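Long-range contact in putative oxidoreductase (Bacteroides fragilis NCTC 9343, PDB 3FHL), which probably acts as an oxidoreductase of the Gfo/Idh/MocA family, using a nucleotide cofactor bound by its Rossmann domain: residues E4-S16 with I25-E38. Numbering follows the deposited sequence. Where two conformers were deposited one is given.
Sequences EIIKTGLAAFGMS and ISTNPHFELYKIVE
Over one face of the Tyr34 ring lies the ammonium of Lys7, NZ 3.7 Å from the ring centroid in a cation-pi contact, with Lys7 CD adding a CH-pi contact; CG of Lys35 lies against the opposite face. A lysine suits this place because its chain packs on the ring while its charge reaches Glu32: bent at the last torsion (chi4 -83°), it brings NZ 2.8 Å from Glu32 OE2, on the syn side, in a salt bridge. The Phe31 ring takes Ile6 CD1 over a face, and Thr8 OG1 meets its edge in plane, 3.5 Å from CD1. Flat Phe31 and branched Ile6, both apolar, suit the buried face packed under helix 309-320. The Thr8 hydroxyl also donates to Ile6 O, from the face opposite Glu32 N; with this partner, threonine suits a buried position beside a ring edge. Glu4 O lies at the His30 ring's edge and Pro29 CG over one face; Tyr315 stacks on it.

Strands 6-10 and 31-37 run parallel. A beta bulge follows Thr8, whose O accepts from both Tyr34 N (3.0 Å) and Lys35 N (3.2 Å). Beyond it, Leu10 and Ile36 continue the apolar face, and Phe13 CB rests on Ile36 CG2. Glu38, just after strand 31-37, bonds Ser44 and Leu43. Strand 6-10, helix 15-27 and strand 31-37 form the first beta-alpha-beta unit of a Rossmann fold, consistent with dinucleotide binding.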
loop_
_atom_site.group_PDB
_atom_site.type_symbol
_atom_site.label_atom_id
_atom_site.label_comp_id
_atom_site.label_asym_id
_atom_site.label_seq_id
_atom_site.Cartn_x
_atom_site.Cartn_y
_atom_site.Cartn_z
ATOM N N GLU C 4 -0.513 -39.743 -26.993
ATOM C CA GLU C 4 -1.955 -39.364 -26.877
ATOM C C GLU C 4 -2.390 -39.156 -25.413
ATOM O O GLU C 4 -2.924 -38.095 -25.069
ATOM C CB GLU C 4 -2.842 -40.409 -27.570
ATOM C CG GLU C 4 -4.298 -39.980 -27.767
ATOM C CD GLU C 4 -5.247 -41.160 -27.927
ATOM O OE1 GLU C 4 -6.351 -40.962 -28.483
ATOM O OE2 GLU C 4 -4.896 -42.284 -27.499
ATOM N N ILE C 5 -2.168 -40.165 -24.565
ATOM C CA ILE C 5 -2.502 -40.063 -23.138
ATOM C C ILE C 5 -1.256 -40.150 -22.243
ATOM O O ILE C 5 -0.466 -41.092 -22.336
ATOM C CB ILE C 5 -3.628 -41.061 -22.721
ATOM C CG1 ILE C 5 -4.977 -40.563 -23.247
ATOM C CG2 ILE C 5 -3.705 -41.239 -21.196
ATOM C CD1 ILE C 5 -6.071 -41.623 -23.282
ATOM N N ILE C 6 -1.088 -39.135 -21.399
ATOM C CA ILE C 6 0.047 -39.043 -20.479
ATOM C C ILE C 6 -0.227 -39.873 -19.222
ATOM O O ILE C 6 -1.117 -39.545 -18.433
ATOM C CB ILE C 6 0.358 -37.557 -20.138
ATOM C CG1 ILE C 6 0.668 -36.791 -21.427
ATOM C CG2 ILE C 6 1.546 -37.452 -19.182
ATOM C CD1 ILE C 6 0.409 -35.284 -21.362
ATOM N N LYS C 7 0.524 -40.965 -19.057
ATOM C CA LYS C 7 0.363 -41.830 -17.890
ATOM C C LYS C 7 1.087 -41.210 -16.706
ATOM O O LYS C 7 2.302 -41.037 -16.739
ATOM C CB LYS C 7 0.901 -43.243 -18.153
ATOM C CG LYS C 7 -0.163 -44.262 -18.513
ATOM C CD LYS C 7 0.427 -45.684 -18.569
ATOM C CE LYS C 7 -0.535 -46.680 -19.185
ATOM N NZ LYS C 7 -1.537 -47.206 -18.218
ATOM N N THR C 8 0.332 -40.893 -15.657
ATOM C CA THR C 8 0.859 -40.075 -14.570
ATOM C C THR C 8 0.919 -40.802 -13.238
ATOM O O THR C 8 -0.044 -41.480 -12.838
ATOM C CB THR C 8 0.051 -38.767 -14.419
ATOM O OG1 THR C 8 -0.097 -38.156 -15.705
ATOM C CG2 THR C 8 0.748 -37.782 -13.468
ATOM N N GLY C 9 2.065 -40.650 -12.573
ATOM C CA GLY C 9 2.262 -41.102 -11.201
ATOM C C GLY C 9 2.240 -39.931 -10.219
ATOM O O GLY C 9 2.943 -38.937 -10.406
ATOM N N LEU C 10 1.427 -40.055 -9.178
ATOM C CA LEU C 10 1.303 -39.020 -8.147
ATOM C C LEU C 10 2.058 -39.471 -6.900
ATOM O O LEU C 10 1.770 -40.536 -6.350
ATOM C CB LEU C 10 -0.181 -38.751 -7.847
ATOM C CG LEU C 10 -0.573 -37.614 -6.879
ATOM C CD1 LEU C 10 0.021 -36.269 -7.298
ATOM C CD2 LEU C 10 -2.092 -37.523 -6.717
ATOM N N ALA C 11 3.025 -38.661 -6.464
ATOM C CA ALA C 11 3.961 -39.060 -5.400
ATOM C C ALA C 11 3.371 -39.090 -3.986
ATOM O O ALA C 11 3.940 -39.724 -3.104
ATOM C CB ALA C 11 5.214 -38.192 -5.435
ATOM N N ALA C 12 2.235 -38.424 -3.770
ATOM C CA ALA C 12 1.586 -38.415 -2.446
ATOM C C ALA C 12 0.084 -38.146 -2.515
ATOM O O ALA C 12 -0.393 -37.401 -3.381
ATOM C CB ALA C 12 2.274 -37.401 -1.509
ATOM N N PHE C 13 -0.666 -38.756 -1.606
ATOM C CA PHE C 13 -2.092 -38.472 -1.507
ATOM C C PHE C 13 -2.423 -37.754 -0.187
ATOM O O PHE C 13 -3.439 -38.033 0.458
ATOM C CB PHE C 13 -2.915 -39.752 -1.694
ATOM C CG PHE C 13 -4.322 -39.514 -2.188
ATOM C CD1 PHE C 13 -4.551 -38.991 -3.460
ATOM C CD2 PHE C 13 -5.417 -39.849 -1.390
ATOM C CE1 PHE C 13 -5.855 -38.789 -3.928
ATOM C CE2 PHE C 13 -6.721 -39.644 -1.839
ATOM C CZ PHE C 13 -6.941 -39.116 -3.117
ATOM N N GLY C 14 -1.562 -36.808 0.197
ATOM C CA GLY C 14 -1.858 -35.882 1.291
ATOM C C GLY C 14 -2.771 -34.782 0.771
ATOM O O GLY C 14 -3.401 -34.953 -0.282
ATOM N N MET C 15 -2.849 -33.659 1.491
ATOM C CA MET C 15 -3.752 -32.566 1.108
ATOM C C MET C 15 -3.520 -32.094 -0.329
ATOM O O MET C 15 -4.467 -32.034 -1.111
ATOM C CB MET C 15 -3.660 -31.370 2.074
ATOM C CG MET C 15 -4.568 -30.154 1.710
ATOM S SD MET C 15 -4.013 -29.019 0.377
ATOM C CE MET C 15 -2.362 -28.567 0.904
ATOM N N SER C 16 -2.274 -31.751 -0.657
ATOM C CA SER C 16 -1.942 -31.249 -1.993
ATOM C C SER C 16 -2.378 -32.225 -3.089
ATOM O O SER C 16 -2.925 -31.803 -4.109
ATOM C CB SER C 16 -0.454 -30.945 -2.112
ATOM O OG SER C 16 0.310 -32.137 -2.146
ATOM N N ILE C 25 -5.707 -34.209 -12.861
ATOM C CA ILE C 25 -5.121 -35.323 -13.614
ATOM C C ILE C 25 -6.239 -36.305 -14.012
ATOM O O ILE C 25 -6.272 -36.776 -15.147
ATOM C CB ILE C 25 -3.985 -36.042 -12.825
ATOM C CG1 ILE C 25 -2.860 -35.063 -12.471
ATOM C CG2 ILE C 25 -3.414 -37.223 -13.645
ATOM C CD1 ILE C 25 -2.044 -35.476 -11.289
ATOM N N SER C 26 -7.167 -36.554 -13.084
ATOM C CA SER C 26 -8.324 -37.423 -13.298
ATOM C C SER C 26 -9.313 -36.905 -14.348
ATOM O O SER C 26 -9.667 -37.639 -15.276
ATOM C CB SER C 26 -9.059 -37.652 -11.980
ATOM O OG SER C 26 -10.019 -38.681 -12.096
ATOM N N THR C 27 -9.744 -35.650 -14.229
ATOM C CA THR C 27 -10.787 -35.133 -15.127
ATOM C C THR C 27 -10.269 -34.739 -16.507
ATOM O O THR C 27 -11.031 -34.730 -17.474
ATOM C CB THR C 27 -11.582 -33.957 -14.509
ATOM O OG1 THR C 27 -10.684 -32.931 -14.068
ATOM C CG2 THR C 27 -12.429 -34.441 -13.335
ATOM N N ASN C 28 -8.985 -34.408 -16.601
ATOM C CA ASN C 28 -8.400 -34.086 -17.900
ATOM C C ASN C 28 -8.296 -35.383 -18.704
ATOM O O ASN C 28 -7.683 -36.354 -18.239
ATOM C CB ASN C 28 -7.038 -33.410 -17.745
ATOM C CG ASN C 28 -6.530 -32.794 -19.044
ATOM O OD1 ASN C 28 -6.433 -33.462 -20.058
ATOM N ND2 ASN C 28 -6.187 -31.514 -19.004
ATOM N N PRO C 29 -8.921 -35.411 -19.896
ATOM C CA PRO C 29 -8.939 -36.607 -20.751
ATOM C C PRO C 29 -7.582 -36.954 -21.369
ATOM O O PRO C 29 -7.409 -38.058 -21.885
ATOM C CB PRO C 29 -9.936 -36.233 -21.852
ATOM C CG PRO C 29 -9.870 -34.754 -21.928
ATOM C CD PRO C 29 -9.676 -34.298 -20.506
ATOM N N HIS C 30 -6.626 -36.033 -21.303
ATOM C CA HIS C 30 -5.308 -36.270 -21.893
ATOM C C HIS C 30 -4.329 -36.882 -20.902
ATOM O O HIS C 30 -3.165 -37.120 -21.235
ATOM C CB HIS C 30 -4.727 -34.982 -22.464
ATOM C CG HIS C 30 -5.618 -34.297 -23.453
ATOM N ND1 HIS C 30 -5.820 -34.771 -24.731
ATOM C CD2 HIS C 30 -6.348 -33.159 -23.354
ATOM C CE1 HIS C 30 -6.648 -33.964 -25.374
ATOM N NE2 HIS C 30 -6.981 -32.976 -24.562
ATOM N N PHE C 31 -4.796 -37.124 -19.679
ATOM C CA PHE C 31 -3.968 -37.735 -18.649
ATOM C C PHE C 31 -4.671 -38.962 -18.125
ATOM O O PHE C 31 -5.897 -39.003 -18.078
ATOM C CB PHE C 31 -3.744 -36.767 -17.457
ATOM C CG PHE C 31 -2.881 -35.571 -17.792
ATOM C CD1 PHE C 31 -1.531 -35.567 -17.480
ATOM C CD2 PHE C 31 -3.427 -34.459 -18.427
ATOM C CE1 PHE C 31 -0.724 -34.471 -17.810
ATOM C CE2 PHE C 31 -2.631 -33.371 -18.774
ATOM C CZ PHE C 31 -1.288 -33.371 -18.450
ATOM N N GLU C 32 -3.889 -39.947 -17.695
ATOM C CA GLU C 32 -4.423 -41.009 -16.867
ATOM C C GLU C 32 -3.792 -40.896 -15.488
ATOM O O GLU C 32 -2.558 -40.905 -15.357
ATOM C CB GLU C 32 -4.145 -42.394 -17.477
ATOM C CG GLU C 32 -4.679 -43.544 -16.618
ATOM C CD GLU C 32 -4.182 -44.928 -17.039
ATOM O OE1 GLU C 32 -4.660 -45.920 -16.448
ATOM O OE2 GLU C 32 -3.317 -45.029 -17.937
ATOM N N LEU C 33 -4.631 -40.764 -14.462
ATOM C CA LEU C 33 -4.171 -40.875 -13.086
ATOM C C LEU C 33 -3.911 -42.351 -12.847
ATOM O O LEU C 33 -4.783 -43.093 -12.385
ATOM C CB LEU C 33 -5.188 -40.304 -12.083
ATOM C CG LEU C 33 -4.797 -40.248 -10.589
ATOM C CD1 LEU C 33 -3.531 -39.419 -10.303
ATOM C CD2 LEU C 33 -5.967 -39.756 -9.729
ATOM N N TYR C 34 -2.690 -42.756 -13.180
ATOM C CA TYR C 34 -2.357 -44.167 -13.335
ATOM C C TYR C 34 -1.931 -44.784 -12.008
ATOM O O TYR C 34 -2.471 -45.815 -11.595
ATOM C CB TYR C 34 -1.295 -44.342 -14.434
ATOM C CG TYR C 34 -0.787 -45.758 -14.585
ATOM C CD1 TYR C 34 -1.670 -46.819 -14.829
ATOM C CD2 TYR C 34 0.573 -46.041 -14.470
ATOM C CE1 TYR C 34 -1.204 -48.130 -14.956
ATOM C CE2 TYR C 34 1.051 -47.349 -14.599
ATOM C CZ TYR C 34 0.157 -48.386 -14.841
ATOM O OH TYR C 34 0.625 -49.678 -14.965
ATOM N N LYS C 35 -0.987 -44.143 -11.330
ATOM C CA LYS C 35 -0.468 -44.674 -10.080
ATOM C C LYS C 35 -0.353 -43.638 -8.968
ATOM O O LYS C 35 0.128 -42.538 -9.195
ATOM C CB LYS C 35 0.881 -45.351 -10.311
ATOM C CG LYS C 35 0.751 -46.822 -10.572
ATOM C CD LYS C 35 2.089 -47.468 -10.833
ATOM C CE LYS C 35 1.864 -48.934 -11.111
ATOM N NZ LYS C 35 3.023 -49.616 -11.748
ATOM N N ILE C 36 -0.794 -44.006 -7.767
ATOM C CA ILE C 36 -0.698 -43.123 -6.601
ATOM C C ILE C 36 0.112 -43.798 -5.492
ATOM O O ILE C 36 -0.214 -44.906 -5.064
ATOM C CB ILE C 36 -2.106 -42.703 -6.070
ATOM C CG1 ILE C 36 -2.907 -41.973 -7.161
ATOM C CG2 ILE C 36 -1.984 -41.824 -4.833
ATOM C CD1 ILE C 36 -4.399 -41.851 -6.873
ATOM N N VAL C 37 1.171 -43.133 -5.037
ATOM C CA VAL C 37 1.893 -43.587 -3.850
ATOM C C VAL C 37 1.098 -43.290 -2.572
ATOM O O VAL C 37 0.811 -42.132 -2.235
ATOM C CB VAL C 37 3.282 -42.956 -3.718
ATOM C CG1 VAL C 37 4.034 -43.549 -2.519
ATOM C CG2 VAL C 37 4.080 -43.153 -4.982
ATOM N N GLU C 38 0.730 -44.357 -1.880
ATOM C CA GLU C 38 0.233 -44.268 -0.519
ATOM C C GLU C 38 1.050 -45.278 0.268
ATOM O O GLU C 38 0.983 -46.476 -0.019
ATOM C CB GLU C 38 -1.255 -44.608 -0.458
ATOM C CG GLU C 38 -2.176 -43.597 -1.144
ATOM C CD GLU C 38 -3.624 -43.729 -0.696
ATOM O OE1 GLU C 38 -4.492 -43.996 -1.551
ATOM O OE2 GLU C 38 -3.893 -43.579 0.517
HETATM O O HOH W 1 -0.668 -50.060 -17.607
HETATM O O HOH W 2 -0.073 -40.748 0.130
#